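Local atomic coordinates of HTH-type transcriptional regulator AscG (Escherichia coli, PDB entry 3BRQ), a protein that represses transcription of the cryptic asc operon as a sequence-specific DNA-binding regulator of the LacI family. Residues B[32-36]-B[37-41]; B[251-255]-B[256-260]; B[163-167]-B[168-172]; B[147-151]-B[152-156]. One frame throughout, in Å; residues are numbered along the deposited sequence.

Contact 1. Residues B[32-36]-B[37-41]; sequences HGIYF and SELLF. With SO4 (sulfate ion), chain F.
The N-terminal start of helix 36-49, with Y35 at its N-cap position, brings the loop 32-36 onto the first turn formed by 37-41. Two backbone bonds set the turn: L39 N donates to Y35 O at 2.9 Å (N-H...O 154°), and L40 N to F36 O at 2.8 Å. The Y35 ring, its CG anti to the backbone N (chi1 -178°), lies back across this turn, with S37 N and E38 N over one face toward the rim. At the ring's CD2 corner the E38 CB approaches to 3.5 Å. On another side of the turn I34 and L39 cross at about a right angle, I34 CG2 reaching L39 CD2 at 3.8 Å, while L39 CG also lies 4.2 Å from F36 CD1. Trimming L39 to alanine takes the CD2 methyl away from I34 CG2 and is likely to open a gap toward M82, Y84 and I259. F36 CE1 meets L40 CD2 at 4.2 Å, and both side chains also pack on the second subunit. Before the turn, G33 N donates to O4 of a sulfate, probably from the crystallisation liquor, at 2.9 Å. The passage from strand 21-27 through this loop into helix 36-49 is a beta-alpha unit of the periplasmic-binding-protein fold.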
loop_
_atom_site.group_PDB
_atom_site.type_symbol
_atom_site.label_atom_id
_atom_site.label_comp_id
_atom_site.label_asym_id
_atom_site.label_seq_id
_atom_site.Cartn_x
_atom_site.Cartn_y
_atom_site.Cartn_z
ATOM N N HIS B 32 -0.192 -6.748 -5.165
ATOM C CA HIS B 32 -0.800 -6.661 -6.478
ATOM C C HIS B 32 0.226 -6.119 -7.462
ATOM O O HIS B 32 0.845 -5.085 -7.204
ATOM C CB HIS B 32 -1.975 -5.677 -6.422
ATOM C CG HIS B 32 -3.188 -6.238 -5.774
ATOM N ND1 HIS B 32 -3.469 -6.065 -4.430
ATOM C CD2 HIS B 32 -4.191 -7.004 -6.279
ATOM C CE1 HIS B 32 -4.611 -6.672 -4.147
ATOM N NE2 HIS B 32 -5.060 -7.256 -5.250
ATOM N N GLY B 33 0.355 -6.794 -8.601
ATOM C CA GLY B 33 1.158 -6.337 -9.724
ATOM C C GLY B 33 0.821 -4.939 -10.211
ATOM O O GLY B 33 1.727 -4.208 -10.628
ATOM N N ILE B 34 -0.455 -4.521 -10.100
ATOM C CA ILE B 34 -0.828 -3.140 -10.364
ATOM C C ILE B 34 -1.126 -2.537 -8.973
ATOM O O ILE B 34 -2.101 -2.920 -8.315
ATOM C CB ILE B 34 -2.106 -3.024 -11.282
ATOM C CG1 ILE B 34 -2.028 -3.917 -12.545
ATOM C CG2 ILE B 34 -2.458 -1.526 -11.565
ATOM C CD1 ILE B 34 -0.788 -3.744 -13.405
ATOM N N TYR B 35 -0.295 -1.622 -8.502
ATOM C CA TYR B 35 -0.471 -1.126 -7.106
ATOM C C TYR B 35 -1.945 -0.809 -6.815
ATOM O O TYR B 35 -2.597 -0.076 -7.550
ATOM C CB TYR B 35 0.441 0.077 -6.829
ATOM C CG TYR B 35 0.378 0.653 -5.406
ATOM C CD1 TYR B 35 0.014 -0.124 -4.310
ATOM C CD2 TYR B 35 0.741 1.979 -5.167
ATOM C CE1 TYR B 35 -0.022 0.417 -2.995
ATOM C CE2 TYR B 35 0.714 2.524 -3.881
ATOM C CZ TYR B 35 0.338 1.744 -2.803
ATOM O OH TYR B 35 0.321 2.316 -1.544
ATOM N N PHE B 36 -2.489 -1.421 -5.774
ATOM C CA PHE B 36 -3.930 -1.394 -5.567
ATOM C C PHE B 36 -4.426 -0.010 -5.055
ATOM O O PHE B 36 -5.436 0.512 -5.528
ATOM C CB PHE B 36 -4.282 -2.608 -4.693
ATOM C CG PHE B 36 -5.744 -2.779 -4.346
ATOM C CD1 PHE B 36 -6.756 -2.031 -4.949
ATOM C CD2 PHE B 36 -6.105 -3.768 -3.429
ATOM C CE1 PHE B 36 -8.083 -2.203 -4.585
ATOM C CE2 PHE B 36 -7.454 -3.970 -3.064
ATOM C CZ PHE B 36 -8.441 -3.181 -3.651
ATOM N N SER B 37 -3.734 0.619 -4.131
ATOM C CA SER B 37 -4.309 1.883 -3.649
ATOM C C SER B 37 -4.184 2.949 -4.758
ATOM O O SER B 37 -5.104 3.758 -4.941
ATOM C CB SER B 37 -3.661 2.325 -2.357
ATOM O OG SER B 37 -2.347 2.681 -2.647
ATOM N N GLU B 38 -3.089 2.885 -5.523
ATOM C CA GLU B 38 -2.915 3.715 -6.714
ATOM C C GLU B 38 -3.997 3.459 -7.751
ATOM O O GLU B 38 -4.611 4.410 -8.244
ATOM C CB GLU B 38 -1.555 3.495 -7.354
ATOM C CG GLU B 38 -0.923 4.790 -7.883
ATOM C CD GLU B 38 0.146 4.537 -8.956
ATOM O OE1 GLU B 38 0.822 3.469 -8.903
ATOM O OE2 GLU B 38 0.308 5.395 -9.865
ATOM N N LEU B 39 -4.268 2.184 -8.061
ATOM C CA LEU B 39 -5.269 1.896 -9.062
ATOM C C LEU B 39 -6.644 2.359 -8.582
ATOM O O LEU B 39 -7.418 2.900 -9.355
ATOM C CB LEU B 39 -5.254 0.400 -9.506
ATOM C CG LEU B 39 -6.059 -0.740 -8.891
ATOM C CD1 LEU B 39 -7.506 -0.747 -9.329
ATOM C CD2 LEU B 39 -5.446 -2.095 -9.350
ATOM N N LEU B 40 -6.927 2.178 -7.291
ATOM C CA LEU B 40 -8.244 2.518 -6.755
ATOM C C LEU B 40 -8.422 4.030 -6.753
ATOM O O LEU B 40 -9.494 4.552 -7.034
ATOM C CB LEU B 40 -8.421 1.960 -5.338
ATOM C CG LEU B 40 -9.792 2.070 -4.658
ATOM C CD1 LEU B 40 -10.920 1.426 -5.490
ATOM C CD2 LEU B 40 -9.773 1.457 -3.282
ATOM N N PHE B 41 -7.342 4.716 -6.439
ATOM C CA PHE B 41 -7.353 6.174 -6.381
ATOM C C PHE B 41 -7.701 6.750 -7.738
ATOM O O PHE B 41 -8.549 7.637 -7.842
ATOM C CB PHE B 41 -6.002 6.720 -5.926
ATOM C CG PHE B 41 -5.943 8.234 -5.954
ATOM C CD1 PHE B 41 -6.790 8.980 -5.143
ATOM C CD2 PHE B 41 -5.096 8.894 -6.842
ATOM C CE1 PHE B 41 -6.783 10.398 -5.170
ATOM C CE2 PHE B 41 -5.081 10.304 -6.902
ATOM C CZ PHE B 41 -5.933 11.063 -6.037
HETATM S S SO4 F . -1.236 -10.378 -9.547
HETATM O O1 SO4 F . -0.718 -10.697 -10.838
HETATM O O2 SO4 F . -2.548 -11.055 -9.372
HETATM O O3 SO4 F . -0.256 -10.618 -8.520
HETATM O O4 SO4 F . -1.352 -8.924 -9.507
#

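Contact 2. Residues B[251-255]-B[256-260]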
loop_
_atom_site.group_PDB
_atom_site.type_symbol
_atom_site.label_atom_id
_atom_site.label_comp_id
_atom_site.label_asym_id
_atom_site.label_seq_id
_atom_site.Cartn_x
_atom_site.Cartn_y
_atom_site.Cartn_z
ATOM N N VAL B 251 11.606 -1.178 -11.932
ATOM C CA VAL B 251 10.744 -1.149 -13.081
ATOM C C VAL B 251 9.419 -0.443 -12.734
ATOM O O VAL B 251 8.668 -0.896 -11.896
ATOM C CB VAL B 251 10.506 -2.612 -13.648
ATOM C CG1 VAL B 251 9.553 -2.584 -14.774
ATOM C CG2 VAL B 251 11.815 -3.188 -14.135
ATOM N N LYS B 252 9.136 0.674 -13.410
ATOM C CA LYS B 252 7.890 1.386 -13.224
ATOM C C LYS B 252 6.821 0.932 -14.214
ATOM O O LYS B 252 7.071 0.869 -15.422
ATOM C CB LYS B 252 8.096 2.900 -13.349
ATOM C CG LYS B 252 6.844 3.725 -13.010
ATOM C CD LYS B 252 7.219 5.188 -13.070
ATOM C CE LYS B 252 6.147 6.050 -12.399
ATOM N NZ LYS B 252 5.019 6.354 -13.326
ATOM N N ILE B 253 5.654 0.600 -13.661
ATOM C CA ILE B 253 4.455 0.202 -14.408
ATOM C C ILE B 253 3.611 1.466 -14.548
ATOM O O ILE B 253 3.430 2.196 -13.570
ATOM C CB ILE B 253 3.661 -0.962 -13.661
ATOM C CG1 ILE B 253 4.612 -2.122 -13.264
ATOM C CG2 ILE B 253 2.437 -1.501 -14.468
ATOM C CD1 ILE B 253 5.362 -2.849 -14.430
ATOM N N PRO B 254 3.089 1.725 -15.771
ATOM C CA PRO B 254 2.216 2.858 -16.023
ATOM C C PRO B 254 0.803 2.623 -15.443
ATOM O O PRO B 254 -0.201 2.669 -16.162
ATOM C CB PRO B 254 2.190 2.948 -17.541
ATOM C CG PRO B 254 2.420 1.524 -18.013
ATOM C CD PRO B 254 3.301 0.889 -16.985
ATOM N N VAL B 255 0.738 2.383 -14.142
ATOM C CA VAL B 255 -0.541 2.138 -13.469
ATOM C C VAL B 255 -1.584 3.207 -13.802
ATOM O O VAL B 255 -2.677 2.891 -14.259
ATOM C CB VAL B 255 -0.355 2.030 -11.902
ATOM C CG1 VAL B 255 -1.707 1.990 -11.170
ATOM C CG2 VAL B 255 0.426 0.818 -11.568
ATOM N N THR B 256 -1.233 4.468 -13.570
ATOM C CA THR B 256 -2.130 5.603 -13.809
ATOM C C THR B 256 -2.745 5.638 -15.212
ATOM O O THR B 256 -3.982 5.742 -15.407
ATOM C CB THR B 256 -1.352 6.923 -13.599
ATOM O OG1 THR B 256 -1.091 7.074 -12.211
ATOM C CG2 THR B 256 -2.141 8.103 -14.103
ATOM N N GLU B 257 -1.865 5.548 -16.188
ATOM C CA GLU B 257 -2.278 5.402 -17.576
ATOM C C GLU B 257 -3.172 4.219 -17.758
ATOM O O GLU B 257 -4.176 4.295 -18.480
ATOM C CB GLU B 257 -1.065 5.251 -18.497
ATOM C CG GLU B 257 -0.206 6.511 -18.639
ATOM C CD GLU B 257 0.802 6.753 -17.488
ATOM O OE1 GLU B 257 0.955 5.920 -16.545
ATOM O OE2 GLU B 257 1.462 7.821 -17.548
HETATM N N MSE B 258 -2.798 3.095 -17.148
HETATM C CA MSE B 258 -3.547 1.865 -17.370
HETATM C C MSE B 258 -4.976 1.978 -16.831
HETATM O O MSE B 258 -5.903 1.452 -17.443
HETATM C CB MSE B 258 -2.839 0.679 -16.706
HETATM C CG MSE B 258 -1.787 0.034 -17.632
HETATM SE SE MSE B 258 -0.729 -1.218 -16.637
HETATM C CE MSE B 258 -1.906 -2.670 -16.874
ATOM N N ILE B 259 -5.123 2.673 -15.700
ATOM C CA ILE B 259 -6.404 2.795 -14.986
ATOM C C ILE B 259 -7.332 3.754 -15.709
ATOM O O ILE B 259 -8.543 3.512 -15.818
ATOM C CB ILE B 259 -6.198 3.207 -13.505
ATOM C CG1 ILE B 259 -5.562 2.047 -12.762
ATOM C CG2 ILE B 259 -7.525 3.393 -12.780
ATOM C CD1 ILE B 259 -6.286 0.675 -13.082
ATOM N N GLN B 260 -6.739 4.825 -16.221
ATOM C CA GLN B 260 -7.461 5.833 -16.966
ATOM C C GLN B 260 -7.943 5.247 -18.279
ATOM O O GLN B 260 -9.057 5.556 -18.722
ATOM C CB GLN B 260 -6.578 7.035 -17.218
ATOM C CG GLN B 260 -6.284 7.864 -15.964
ATOM C CD GLN B 260 -5.290 8.983 -16.245
ATOM O OE1 GLN B 260 -4.738 9.067 -17.340
ATOM N NE2 GLN B 260 -5.054 9.854 -15.245
#
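Backbone hydrogen bonds define the contact first: M258 N donates to P254 O at 2.8 Å (N-H...O 151°) and I259 N to V255 O at 2.8 Å. These are i to i+4 bonds, and they place P254 at the N-cap of helix 255-270. Just ahead of it the chain makes an inverse gamma turn centred on P254, closed by a weak bond from V255 N to I253 O.

Apolar packing forms the second group. The selenium of M258, a selenomethionine, is 3.8 Å from I253 CG2. P254 CG is farther from the same selenium, at 4.4 Å. V255 and I259 lie side by side and point the same way, one turn apart, with CG1 to CG1 at 4.2 Å. Outside the two segments this face continues onto I34, L39 and L107.

Polar and charged groups lie on a different side. The E257 chain bends at chi2 (81°) and folds back over the proline, which brings OE1 to 3.4 Å from P254 CB. K252 NZ stays 5.2 Å from E257 OE1, too far for a salt bridge, though the opposite charges may attract weakly. T256 OG1 makes a weak bond to E38 OE2. Segment 251-255 leaves the six-stranded sheet by strand 249-252, and the helix starts against helix 36-49 and strand 104-107 on the side of the five-stranded sheet, as in the interdomain crossovers of the type I periplasmic-binding-protein fold of LacI-family regulators.

Contact 3. Residues B[163-167]-B[168-172]; sequences DALAQ and HGIAL
L165 O, near the C-terminal end of helix 152-167, receives I170 N at 2.9 Å (N-H...O 159°), and G169 N bonds to A166 O at 3.1 Å from well above the carbonyl plane. This crossed pair, with G169 at positive phi as the C-prime residue, is a Schellman motif. The tight part includes the H168 ring, which turns back along the helix: with CG beside the backbone N (chi1 -65°), ND1 donates to A164 O at 2.6 Å, 17° out of the ring plane. The same carbonyl takes a weak bond from H168 N, so ring and backbone of one residue grip one oxygen. Hydrophobic contact follows beyond the glycine, where I170 CB sits 4.1 Å from L165 CB.

Against the several bonds of the cap, the solvent side is loosely held. The exposed L172 touches the L165 side chain by a single methyl pair, CD1 to CD1 at 4.0 Å, the two crossing at about a right angle. The extended chain of Q167 reaches back one turn, where NE2 makes two weak bonds to the D163 carboxylate, the nearer at 3.0 Å to OD2. Helix 123-136 covers the inner side, with F128 against D163 and Q167, V131 against A164 and I135 against H168, while the chain beyond the cap leads on to strand 177-178.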
loop_
_atom_site.group_PDB
_atom_site.type_symbol
_atom_site.label_atom_id
_atom_site.label_comp_id
_atom_site.label_asym_id
_atom_site.label_seq_id
_atom_site.Cartn_x
_atom_site.Cartn_y
_atom_site.Cartn_z
ATOM N N ASP B 163 13.738 -16.351 -20.291
ATOM C CA ASP B 163 13.861 -16.041 -21.761
ATOM C C ASP B 163 15.068 -15.153 -22.077
ATOM O O ASP B 163 15.746 -15.386 -23.068
ATOM C CB ASP B 163 12.566 -15.430 -22.312
ATOM C CG ASP B 163 12.496 -15.431 -23.887
ATOM O OD1 ASP B 163 13.045 -16.337 -24.581
ATOM O OD2 ASP B 163 11.831 -14.517 -24.419
ATOM N N ALA B 164 15.313 -14.122 -21.262
ATOM C CA ALA B 164 16.483 -13.257 -21.402
ATOM C C ALA B 164 17.807 -14.011 -21.284
ATOM O O ALA B 164 18.695 -13.827 -22.138
ATOM C CB ALA B 164 16.426 -12.054 -20.404
ATOM N N LEU B 165 17.933 -14.905 -20.295
ATOM C CA LEU B 165 19.105 -15.780 -20.261
ATOM C C LEU B 165 19.227 -16.637 -21.530
ATOM O O LEU B 165 20.291 -16.702 -22.142
ATOM C CB LEU B 165 19.051 -16.753 -19.092
ATOM C CG LEU B 165 18.981 -16.258 -17.665
ATOM C CD1 LEU B 165 19.336 -17.400 -16.701
ATOM C CD2 LEU B 165 19.848 -15.041 -17.454
ATOM N N ALA B 166 18.158 -17.316 -21.895
ATOM C CA ALA B 166 18.277 -18.322 -22.984
ATOM C C ALA B 166 18.624 -17.606 -24.326
ATOM O O ALA B 166 19.496 -18.085 -25.107
ATOM C CB ALA B 166 16.990 -19.114 -23.118
ATOM N N GLN B 167 17.958 -16.474 -24.573
ATOM C CA GLN B 167 18.232 -15.647 -25.763
ATOM C C GLN B 167 19.643 -15.058 -25.824
ATOM O O GLN B 167 20.124 -14.751 -26.904
ATOM C CB GLN B 167 17.196 -14.534 -25.924
ATOM C CG GLN B 167 15.843 -15.005 -26.455
ATOM C CD GLN B 167 15.016 -13.856 -27.033
ATOM O OE1 GLN B 167 15.535 -12.996 -27.766
ATOM N NE2 GLN B 167 13.713 -13.841 -26.714
ATOM N N HIS B 168 20.320 -14.926 -24.688
ATOM C CA HIS B 168 21.705 -14.453 -24.671
ATOM C C HIS B 168 22.714 -15.572 -24.476
ATOM O O HIS B 168 23.865 -15.312 -24.172
ATOM C CB HIS B 168 21.911 -13.396 -23.594
ATOM C CG HIS B 168 21.154 -12.128 -23.824
ATOM N ND1 HIS B 168 19.794 -12.019 -23.612
ATOM C CD2 HIS B 168 21.572 -10.899 -24.222
ATOM C CE1 HIS B 168 19.406 -10.784 -23.877
ATOM N NE2 HIS B 168 20.465 -10.087 -24.256
ATOM N N GLY B 169 22.284 -16.813 -24.659
ATOM C CA GLY B 169 23.182 -17.968 -24.623
ATOM C C GLY B 169 23.729 -18.227 -23.228
ATOM O O GLY B 169 24.865 -18.706 -23.076
ATOM N N ILE B 170 22.937 -17.880 -22.211
ATOM C CA ILE B 170 23.272 -18.183 -20.802
ATOM C C ILE B 170 22.448 -19.334 -20.266
ATOM O O ILE B 170 21.222 -19.301 -20.297
ATOM C CB ILE B 170 23.037 -16.977 -19.847
ATOM C CG1 ILE B 170 23.912 -15.808 -20.272
ATOM C CG2 ILE B 170 23.364 -17.392 -18.429
ATOM C CD1 ILE B 170 23.647 -14.503 -19.544
ATOM N N ALA B 171 23.133 -20.344 -19.748
ATOM C CA ALA B 171 22.474 -21.540 -19.209
ATOM C C ALA B 171 21.584 -21.210 -18.002
ATOM O O ALA B 171 21.965 -20.424 -17.129
ATOM C CB ALA B 171 23.511 -22.563 -18.795
ATOM N N LEU B 172 20.422 -21.827 -17.942
ATOM C CA LEU B 172 19.565 -21.652 -16.788
ATOM C C LEU B 172 20.087 -22.510 -15.617
ATOM O O LEU B 172 20.401 -23.704 -15.802
ATOM C CB LEU B 172 18.118 -21.986 -17.174
ATOM C CG LEU B 172 17.122 -21.887 -16.049
ATOM C CD1 LEU B 172 16.952 -20.419 -15.618
ATOM C CD2 LEU B 172 15.810 -22.511 -16.465
#

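Contact 4. Residues B[147-151]-B[152-156]; sequences GSMDS and PTSIE. With SO4 (sulfate ion), chain F.
Capping bonds come first: S151, at the N-cap of helix 152-167, receives S154 N on its OG at 3.0 Å (N-H...O 163°). Its carbonyl oxygen accepts I155 N at 2.9 Å. The S151 OG stands roughly anti to the backbone N (chi1 154°), a rotation that sets it over the first helical turn.

Anion bonds form a second group. S151 OG donates to sulfate O3 at 2.7 Å, while T153 grips O1 twice, through its N at 3.1 Å and through OG1 at 2.6 Å. Without the hydroxyl, as with an alanine here in place of S151, S154 N would probably lose its side-chain cap and sulfate O3 this donor.

Turn and water contacts make up the third. A type I beta turn runs from S148 to S151, and within it S148 OG donates to D150 OD1 at 2.7 Å. A water links the two segments, accepting from G147 N and donating to S154 O.

Nonpolar contact is slight: the methyl of M149, a selenomethionine, lies 4.1 Å from I155 CG1, the two side chains crossing at a slant, and I155 CD1 rests near M149 O.

G33 N, Y84 OH and R86 NH2 also bond the sulfate. Hydroxyls and a backbone N-H gathered at a helix N-terminus, with an arginine nearby, would probably make this an electropositive spot that suits an anion; the sulfate itself probably came from the crystallisation liquor.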
loop_
_atom_site.group_PDB
_atom_site.type_symbol
_atom_site.label_atom_id
_atom_site.label_comp_id
_atom_site.label_asym_id
_atom_site.label_seq_id
_atom_site.Cartn_x
_atom_site.Cartn_y
_atom_site.Cartn_z
ATOM N N GLY B 147 8.020 -13.876 -6.981
ATOM C CA GLY B 147 6.874 -13.626 -6.098
ATOM C C GLY B 147 6.130 -14.913 -5.870
ATOM O O GLY B 147 6.623 -16.004 -6.279
ATOM N N SER B 148 4.901 -14.814 -5.325
ATOM C CA SER B 148 4.124 -16.014 -5.059
ATOM C C SER B 148 3.806 -16.834 -6.339
ATOM O O SER B 148 3.638 -16.287 -7.434
ATOM C CB SER B 148 2.839 -15.681 -4.337
ATOM O OG SER B 148 2.051 -14.817 -5.120
HETATM N N MSE B 149 3.705 -18.147 -6.238
HETATM C CA MSE B 149 3.600 -18.861 -7.535
HETATM C C MSE B 149 2.159 -18.923 -8.133
HETATM O O MSE B 149 1.938 -19.440 -9.256
HETATM C CB MSE B 149 4.354 -20.176 -7.519
HETATM C CG MSE B 149 5.948 -19.970 -7.545
HETATM SE SE MSE B 149 6.652 -18.512 -8.737
HETATM C CE MSE B 149 6.245 -19.433 -10.405
ATOM N N ASP B 150 1.213 -18.356 -7.386
ATOM C CA ASP B 150 -0.189 -18.259 -7.796
ATOM C C ASP B 150 -0.460 -16.965 -8.564
ATOM O O ASP B 150 -1.594 -16.719 -8.998
ATOM C CB ASP B 150 -1.169 -18.414 -6.594
ATOM C CG ASP B 150 -0.988 -17.335 -5.490
ATOM O OD1 ASP B 150 -0.015 -16.571 -5.528
ATOM O OD2 ASP B 150 -1.819 -17.281 -4.533
ATOM N N SER B 151 0.569 -16.127 -8.738
ATOM C CA SER B 151 0.341 -14.761 -9.282
ATOM C C SER B 151 0.786 -14.730 -10.731
ATOM O O SER B 151 1.935 -14.979 -10.975
ATOM C CB SER B 151 1.188 -13.749 -8.503
ATOM O OG SER B 151 1.508 -12.585 -9.269
ATOM N N PRO B 152 -0.109 -14.398 -11.675
ATOM C CA PRO B 152 0.237 -14.158 -13.050
ATOM C C PRO B 152 1.422 -13.236 -13.247
ATOM O O PRO B 152 2.244 -13.492 -14.131
ATOM C CB PRO B 152 -1.044 -13.524 -13.616
ATOM C CG PRO B 152 -2.094 -14.141 -12.871
ATOM C CD PRO B 152 -1.566 -14.333 -11.493
ATOM N N THR B 153 1.501 -12.171 -12.432
ATOM C CA THR B 153 2.545 -11.201 -12.562
ATOM C C THR B 153 3.861 -11.828 -12.169
ATOM O O THR B 153 4.895 -11.583 -12.796
ATOM C CB THR B 153 2.254 -9.958 -11.633
ATOM O OG1 THR B 153 1.053 -9.321 -12.066
ATOM C CG2 THR B 153 3.388 -8.934 -11.666
ATOM N N SER B 154 3.846 -12.621 -11.109
ATOM C CA SER B 154 5.050 -13.304 -10.648
ATOM C C SER B 154 5.504 -14.293 -11.714
ATOM O O SER B 154 6.706 -14.383 -12.051
ATOM C CB SER B 154 4.727 -14.123 -9.423
ATOM O OG SER B 154 5.877 -14.830 -9.075
ATOM N N ILE B 155 4.546 -15.021 -12.250
ATOM C CA ILE B 155 4.843 -16.078 -13.277
ATOM C C ILE B 155 5.474 -15.481 -14.566
ATOM O O ILE B 155 6.431 -16.003 -15.122
ATOM C CB ILE B 155 3.578 -16.826 -13.615
ATOM C CG1 ILE B 155 3.156 -17.701 -12.426
ATOM C CG2 ILE B 155 3.781 -17.778 -14.888
ATOM C CD1 ILE B 155 1.714 -18.249 -12.552
ATOM N N GLU B 156 4.920 -14.361 -15.038
ATOM C CA GLU B 156 5.397 -13.648 -16.246
ATOM C C GLU B 156 6.803 -13.078 -16.070
ATOM O O GLU B 156 7.679 -13.228 -16.954
ATOM C CB GLU B 156 4.429 -12.514 -16.554
ATOM C CG GLU B 156 3.067 -13.047 -17.063
ATOM C CD GLU B 156 3.292 -14.024 -18.211
ATOM O OE1 GLU B 156 3.613 -13.552 -19.338
ATOM O OE2 GLU B 156 3.208 -15.258 -17.974
HETATM S S SO4 F . -1.236 -10.378 -9.547
HETATM O O1 SO4 F . -0.718 -10.697 -10.838
HETATM O O2 SO4 F . -2.548 -11.055 -9.372
HETATM O O3 SO4 F . -0.256 -10.618 -8.520
HETATM O O4 SO4 F . -1.352 -8.924 -9.507
HETATM O O HOH W 1 8.639 -13.750 -10.167
#

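Along the chain the order is contact 1, contact 4, contact 3, contact 2. Contacts 1 and 2 touch, with centres 9 Å apart, packing the starts of helices 36-49 and 255-270 together, beside the five-stranded parallel sheet. Contacts 4 and 3 mark the two ends of helix 152-167, with centres 20 Å apart. Contacts 1 and 4 lie 16 Å apart between centres and share the sulfate, so loops following strands 21-27 and 142-145, from different sheets, meet at one anion. Contact 3 is remote from contact 1, about 19 Å between nearest atoms. The site between the sheets is consistent with the interdomain effector cleft of LacI-family regulators.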